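Local coordinates for YjbQ family protein (Aeropyrum pernix, PDB 2P6H) that is of unknown function but belongs to the YjbQ (UPF0047) family and forms an assembly of three chains in the crystal, at residues G32-H43 with R125-E134. Residues are numbered along the deposited sequence; the frame is centred on the assembly and turned at random.
With SO4 (sulfate ion), chain C.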
ATOM      1  N   GLY A  32     -23.669   5.411  -4.498  1.00 43.94           N
ATOM      2  CA  GLY A  32     -22.682   6.202  -5.223  1.00 42.12           C
ATOM      3  C   GLY A  32     -22.585   5.759  -6.678  1.00 40.37           C
ATOM      4  O   GLY A  32     -22.705   4.596  -6.998  1.00 40.81           O
ATOM      5  N   VAL A  33     -22.391   6.743  -7.578  1.00 39.05           N
ATOM      6  CA  VAL A  33     -22.286   6.370  -8.975  1.00 37.30           C
ATOM      7  C   VAL A  33     -20.844   6.524  -9.482  1.00 35.80           C
ATOM      8  O   VAL A  33     -20.231   5.591  -9.983  1.00 34.56           O
ATOM      9  CB  VAL A  33     -23.250   7.266  -9.760  1.00 37.07           C
ATOM     10  CG1 VAL A  33     -23.098   7.006 -11.258  1.00 36.65           C
ATOM     11  CG2 VAL A  33     -24.680   6.980  -9.345  1.00 37.48           C
ATOM     12  N   ASN A  34     -20.254   7.713  -9.364  1.00 33.96           N
ATOM     13  CA  ASN A  34     -18.863   7.930  -9.763  1.00 33.42           C
ATOM     14  C   ASN A  34     -18.118   8.583  -8.614  1.00 34.67           C
ATOM     15  O   ASN A  34     -18.522   9.617  -8.099  1.00 33.99           O
ATOM     16  CB  ASN A  34     -18.779   8.870 -10.975  1.00 35.60           C
ATOM     17  CG  ASN A  34     -19.587   8.337 -12.136  1.00 35.37           C
ATOM     18  OD1 ASN A  34     -19.258   7.338 -12.770  1.00 35.39           O
ATOM     19  ND2 ASN A  34     -20.662   9.084 -12.440  1.00 36.38           N
ATOM     20  N   GLY A  35     -17.019   7.962  -8.198  1.00 32.95           N
ATOM     21  CA  GLY A  35     -16.246   8.492  -7.067  1.00 32.79           C
ATOM     22  C   GLY A  35     -15.215   7.474  -6.577  1.00 32.36           C
ATOM     23  O   GLY A  35     -14.788   6.599  -7.319  1.00 30.95           O
ATOM     24  N   LEU A  36     -14.775   7.625  -5.301  1.00 31.60           N
ATOM     25  CA  LEU A  36     -13.802   6.716  -4.710  1.00 31.71           C
ATOM     26  C   LEU A  36     -14.319   6.194  -3.390  1.00 30.67           C
ATOM     27  O   LEU A  36     -15.011   6.877  -2.646  1.00 31.38           O
ATOM     28  CB  LEU A  36     -12.534   7.466  -4.322  1.00 31.02           C
ATOM     29  CG  LEU A  36     -11.726   8.099  -5.436  1.00 33.94           C
ATOM     30  CD1 LEU A  36     -10.626   8.929  -4.759  1.00 34.54           C
ATOM     31  CD2 LEU A  36     -11.004   7.101  -6.339  1.00 33.51           C
ATOM     32  N   LEU A  37     -14.004   4.936  -3.131  1.00 30.31           N
ATOM     33  CA  LEU A  37     -14.338   4.393  -1.871  1.00 29.77           C
ATOM     34  C   LEU A  37     -13.035   4.136  -1.165  1.00 30.04           C
ATOM     35  O   LEU A  37     -12.069   3.673  -1.758  1.00 29.84           O
ATOM     36  CB  LEU A  37     -15.047   3.078  -2.139  1.00 30.02           C
ATOM     37  CG  LEU A  37     -15.058   2.208  -0.895  1.00 31.80           C
ATOM     38  CD1 LEU A  37     -16.068   2.741   0.117  1.00 33.21           C
ATOM     39  CD2 LEU A  37     -15.397   0.741  -1.161  1.00 30.88           C
ATOM     40  N   VAL A  38     -12.968   4.512   0.111  1.00 29.18           N
ATOM     41  CA  VAL A  38     -11.763   4.184   0.875  1.00 27.61           C
ATOM     42  C   VAL A  38     -12.144   3.221   1.954  1.00 27.34           C
ATOM     43  O   VAL A  38     -13.033   3.469   2.757  1.00 27.06           O
ATOM     44  CB  VAL A  38     -11.142   5.428   1.549  1.00 26.64           C
ATOM     45  CG1 VAL A  38      -9.872   5.033   2.302  1.00 27.58           C
ATOM     46  CG2 VAL A  38     -10.796   6.469   0.501  1.00 27.43           C
ATOM     47  N   VAL A  39     -11.498   2.053   1.895  1.00 26.85           N
ATOM     48  CA  VAL A  39     -11.670   1.029   2.892  1.00 25.75           C
ATOM     49  C   VAL A  39     -10.463   1.058   3.765  1.00 25.19           C
ATOM     50  O   VAL A  39      -9.334   0.919   3.313  1.00 23.35           O
ATOM     51  CB  VAL A  39     -11.744  -0.343   2.224  1.00 25.74           C
ATOM     52  CG1 VAL A  39     -12.043  -1.415   3.270  1.00 23.33           C
ATOM     53  CG2 VAL A  39     -12.840  -0.348   1.174  1.00 26.20           C
ATOM     54  N   TYR A  40     -10.641   1.258   5.063  1.00 25.84           N
ATOM     55  CA  TYR A  40      -9.493   1.315   5.947  1.00 26.97           C
ATOM     56  C   TYR A  40      -9.828   0.815   7.343  1.00 26.96           C
ATOM     57  O   TYR A  40     -10.972   0.839   7.791  1.00 25.76           O
ATOM     58  CB  TYR A  40      -8.931   2.754   5.989  1.00 29.27           C
ATOM     59  CG  TYR A  40      -9.918   3.744   6.531  1.00 32.73           C
ATOM     60  CD1 TYR A  40     -11.069   4.073   5.815  1.00 33.64           C
ATOM     61  CD2 TYR A  40      -9.651   4.415   7.731  1.00 34.07           C
ATOM     62  CE1 TYR A  40     -11.951   5.038   6.295  1.00 34.75           C
ATOM     63  CE2 TYR A  40     -10.530   5.386   8.208  1.00 34.21           C
ATOM     64  CZ  TYR A  40     -11.686   5.686   7.489  1.00 34.68           C
ATOM     65  OH  TYR A  40     -12.558   6.654   7.961  1.00 35.11           O
ATOM     66  N   VAL A  41      -8.793   0.286   8.007  1.00 25.12           N
ATOM     67  CA  VAL A  41      -8.966  -0.203   9.354  1.00 25.41           C
ATOM     68  C   VAL A  41      -8.093   0.641  10.308  1.00 25.77           C
ATOM     69  O   VAL A  41      -6.989   1.057   9.978  1.00 26.74           O
ATOM     70  CB  VAL A  41      -8.651  -1.737   9.375  1.00 25.03           C
ATOM     71  CG1 VAL A  41      -9.258  -2.412   8.147  1.00 24.98           C
ATOM     72  CG2 VAL A  41      -7.151  -1.962   9.383  1.00 24.17           C
ATOM     73  N   PRO A  42      -8.650   0.988  11.466  1.00 26.18           N
ATOM     74  CA  PRO A  42      -7.951   1.796  12.451  1.00 25.80           C
ATOM     75  C   PRO A  42      -7.020   0.952  13.349  1.00 25.55           C
ATOM     76  O   PRO A  42      -6.529   1.416  14.369  1.00 26.20           O
ATOM     77  CB  PRO A  42      -9.053   2.395  13.299  1.00 26.36           C
ATOM     78  CG  PRO A  42     -10.044   1.250  13.429  1.00 27.14           C
ATOM     79  CD  PRO A  42     -10.009   0.713  11.934  1.00 25.37           C
ATOM     80  N   HIS A  43      -6.768  -0.287  12.941  1.00 23.51           N
ATOM     81  CA  HIS A  43      -5.933  -1.185  13.747  1.00 24.40           C
ATOM     82  C   HIS A  43      -4.479  -1.251  13.281  1.00 23.46           C
ATOM     83  O   HIS A  43      -4.216  -1.233  12.082  1.00 22.88           O
ATOM     84  CB  HIS A  43      -6.529  -2.599  13.734  1.00 22.79           C
ATOM     85  CG  HIS A  43      -7.980  -2.652  14.108  1.00 25.03           C
ATOM     86  ND1 HIS A  43      -8.448  -2.243  15.339  1.00 25.43           N
ATOM     87  CD2 HIS A  43      -9.066  -3.062  13.409  1.00 24.54           C
ATOM     88  CE1 HIS A  43      -9.760  -2.396  15.382  1.00 24.84           C
ATOM     89  NE2 HIS A  43     -10.160  -2.890  14.223  1.00 26.34           N
ATOM     90  N   ARG A 125     -13.122  -6.632  15.521  1.00 30.73           N
ATOM     91  CA  ARG A 125     -12.477  -5.584  14.743  1.00 29.12           C
ATOM     92  C   ARG A 125     -13.426  -4.642  14.007  1.00 28.92           C
ATOM     93  O   ARG A 125     -14.621  -4.895  13.922  1.00 28.63           O
ATOM     94  CB  ARG A 125     -11.526  -6.232  13.755  1.00 27.82           C
ATOM     95  CG  ARG A 125     -10.461  -7.096  14.386  1.00 27.09           C
ATOM     96  CD  ARG A 125      -9.532  -6.311  15.319  1.00 26.42           C
ATOM     97  NE  ARG A 125      -8.222  -6.952  15.353  1.00 25.92           N
ATOM     98  CZ  ARG A 125      -7.110  -6.356  15.771  1.00 23.44           C
ATOM     99  NH1 ARG A 125      -7.152  -5.098  16.213  1.00 23.36           N
ATOM    100  NH2 ARG A 125      -5.935  -6.987  15.683  1.00 23.02           N
ATOM    101  N   THR A 126     -12.882  -3.544  13.492  1.00 28.15           N
ATOM    102  CA  THR A 126     -13.660  -2.524  12.776  1.00 28.03           C
ATOM    103  C   THR A 126     -13.086  -2.221  11.398  1.00 28.03           C
ATOM    104  O   THR A 126     -11.880  -2.224  11.183  1.00 28.02           O
ATOM    105  CB  THR A 126     -13.657  -1.236  13.586  1.00 29.56           C
ATOM    106  OG1 THR A 126     -14.286  -1.477  14.847  1.00 30.39           O
ATOM    107  CG2 THR A 126     -14.442  -0.150  12.841  1.00 30.02           C
ATOM    108  N   VAL A 127     -14.005  -2.010  10.438  1.00 27.02           N
ATOM    109  CA  VAL A 127     -13.611  -1.535   9.120  1.00 27.35           C
ATOM    110  C   VAL A 127     -14.350  -0.257   8.864  1.00 28.61           C
ATOM    111  O   VAL A 127     -15.570  -0.195   9.001  1.00 27.57           O
ATOM    112  CB  VAL A 127     -14.055  -2.546   8.058  1.00 26.74           C
ATOM    113  CG1 VAL A 127     -13.791  -1.970   6.658  1.00 26.32           C
ATOM    114  CG2 VAL A 127     -13.309  -3.849   8.206  1.00 26.69           C
ATOM    115  N   ASN A 128     -13.579   0.789   8.567  1.00 27.46           N
ATOM    116  CA  ASN A 128     -14.199   2.064   8.322  1.00 29.22           C
ATOM    117  C   ASN A 128     -14.313   2.294   6.811  1.00 31.04           C
ATOM    118  O   ASN A 128     -13.514   1.792   6.031  1.00 30.60           O
ATOM    119  CB  ASN A 128     -13.302   3.156   8.953  1.00 28.94           C
ATOM    120  CG  ASN A 128     -13.390   3.115  10.468  1.00 30.77           C
ATOM    121  OD1 ASN A 128     -12.457   3.466  11.181  1.00 32.25           O
ATOM    122  ND2 ASN A 128     -14.570   2.697  10.970  1.00 28.06           N
ATOM    123  N   LEU A 129     -15.333   3.046   6.413  1.00 31.22           N
ATOM    124  CA  LEU A 129     -15.591   3.269   4.994  1.00 32.28           C
ATOM    125  C   LEU A 129     -15.882   4.735   4.723  1.00 33.22           C
ATOM    126  O   LEU A 129     -16.531   5.416   5.517  1.00 33.00           O
ATOM    127  CB  LEU A 129     -16.797   2.433   4.531  1.00 31.86           C
ATOM    128  CG  LEU A 129     -16.775   0.935   4.865  1.00 32.14           C
ATOM    129  CD1 LEU A 129     -18.141   0.311   4.671  1.00 31.28           C
ATOM    130  CD2 LEU A 129     -15.735   0.239   4.001  1.00 30.20           C
ATOM    131  N   LEU A 130     -15.385   5.215   3.590  1.00 33.85           N
ATOM    132  CA  LEU A 130     -15.574   6.607   3.180  1.00 34.69           C
ATOM    133  C   LEU A 130     -15.872   6.653   1.696  1.00 35.28           C
ATOM    134  O   LEU A 130     -15.160   6.088   0.876  1.00 35.23           O
ATOM    135  CB  LEU A 130     -14.299   7.423   3.488  1.00 35.05           C
ATOM    136  CG  LEU A 130     -14.388   8.916   3.073  1.00 36.31           C
ATOM    137  CD1 LEU A 130     -13.440   9.805   3.878  1.00 37.32           C
ATOM    138  CD2 LEU A 130     -14.041   9.142   1.602  1.00 35.50           C
ATOM    139  N   TYR A 131     -16.940   7.345   1.324  1.00 35.20           N
ATOM    140  CA  TYR A 131     -17.279   7.482  -0.083  1.00 35.71           C
ATOM    141  C   TYR A 131     -17.228   8.948  -0.450  1.00 36.83           C
ATOM    142  O   TYR A 131     -17.893   9.783   0.171  1.00 36.39           O
ATOM    143  CB  TYR A 131     -18.670   6.944  -0.400  1.00 34.99           C
ATOM    144  CG  TYR A 131     -19.002   7.138  -1.861  1.00 34.63           C
ATOM    145  CD1 TYR A 131     -18.353   6.390  -2.843  1.00 34.87           C
ATOM    146  CD2 TYR A 131     -19.895   8.130  -2.272  1.00 34.64           C
ATOM    147  CE1 TYR A 131     -18.577   6.628  -4.203  1.00 34.18           C
ATOM    148  CE2 TYR A 131     -20.122   8.376  -3.634  1.00 33.87           C
ATOM    149  CZ  TYR A 131     -19.458   7.625  -4.586  1.00 33.65           C
ATOM    150  OH  TYR A 131     -19.647   7.883  -5.926  1.00 33.62           O
ATOM    151  N   LEU A 132     -16.440   9.253  -1.468  1.00 37.95           N
ATOM    152  CA  LEU A 132     -16.245  10.621  -1.917  1.00 38.69           C
ATOM    153  C   LEU A 132     -16.605  10.693  -3.384  1.00 41.11           C
ATOM    154  O   LEU A 132     -15.920  10.158  -4.247  1.00 39.61           O
ATOM    155  CB  LEU A 132     -14.770  11.020  -1.708  0.65 37.82           C
ATOM    156  CG  LEU A 132     -14.468  12.509  -2.004  0.65 37.46           C
ATOM    157  CD1 LEU A 132     -14.883  13.428  -0.852  0.65 38.17           C
ATOM    158  CD2 LEU A 132     -12.983  12.777  -2.248  0.65 36.68           C
ATOM    159  N   GLY A 133     -17.699  11.371  -3.719  1.00 43.05           N
ATOM    160  CA  GLY A 133     -18.070  11.483  -5.115  1.00 46.92           C
ATOM    161  C   GLY A 133     -19.542  11.746  -5.357  1.00 49.82           C
ATOM    162  O   GLY A 133     -20.292  12.082  -4.436  1.00 50.46           O
ATOM    163  N   GLU A 134     -19.952  11.606  -6.614  1.00 51.91           N
ATOM    164  CA  GLU A 134     -21.343  11.827  -6.998  1.00 53.39           C
ATOM    165  C   GLU A 134     -22.117  10.500  -7.097  1.00 53.69           C
ATOM    166  O   GLU A 134     -21.506   9.425  -6.866  1.00 53.02           O
ATOM    167  CB  GLU A 134     -21.384  12.562  -8.343  1.00 55.07           C
ATOM    168  CG  GLU A 134     -21.591  11.643  -9.552  1.00 57.01           C
ATOM    169  CD  GLU A 134     -20.827  12.092 -10.797  1.00 57.69           C
ATOM    170  OE1 GLU A 134     -19.950  12.976 -10.680  1.00 59.91           O
ATOM    171  OE2 GLU A 134     -21.090  11.553 -11.899  1.00 58.39           O
ATOM    172  OXT GLU A 134     -23.331  10.559  -7.414  1.00 54.15           O
TER
HETATM  173  S   SO4 C 501      -4.770  -2.205  17.473  1.00 30.33           S
HETATM  174  O1  SO4 C 501      -3.925  -2.886  18.562  1.00 31.44           O
HETATM  175  O2  SO4 C 501      -6.089  -1.784  17.945  1.00 33.10           O
HETATM  176  O3  SO4 C 501      -5.010  -3.114  16.357  1.00 29.67           O
HETATM  177  O4  SO4 C 501      -4.083  -1.026  16.961  1.00 29.04           O
HETATM  178  O   HOH W   1     -15.240   6.696   8.027  1.00 57.31           O
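Three donors converge on Glu134 O, one oxygen of the C-terminal carboxylate. Tyr131 OH gives it a 2.6 Å hydrogen bond in the carbonyl plane, Val33 N reaches it at 2.9 Å on a lone pair, and Asn34 N adds a longer bond from above that plane. Val33 and Asn34 thus share one partner, a classic beta bulge. The tyrosine is long enough for this: with CG anti to the backbone N (chi1 178°), its ring extends past Gly35 and brings the hydroxyl to Glu134 O. Gly35, with no side chain, leaves room for that hydroxyl and for the close approach of Gly133 (CA atoms 4.0 Å apart). Beyond the bulge, strands 35-40 and 125-133 pair antiparallel in the middle of a five-stranded sheet. Paired backbone bonds join Leu36 with Leu132, Val38 with Leu130 and Tyr40 with Asn128. On the face carrying Leu37, Val39, Leu129 and Tyr131, helix 20-28 packs through Trp26; Val39 CG2 lies 4.1 Å from Leu129 CD2. On the other face, Leu36, Val38, Leu130 and Leu132 pack against other subunits, an apolar surface suited to the trimer. Tyr40 takes the cramped chi1 of 62°, which folds its ring across the strand so that Asn128 CB sits over one face in a CH-pi contact, 3.5 Å from the centroid. Its hydroxyl bonds Ser107 of the second subunit, and a water links it to Leu129 O. Past the strand, His43 NE2 accepts Thr126 N in the ring plane at 2.9 Å, while Arg125 CD lies over a ring face. Arg125 NH1 hydrogen-bonds a sulfate ion, probably from the crystallisation liquor, and its NE is held by a salt bridge to Glu118.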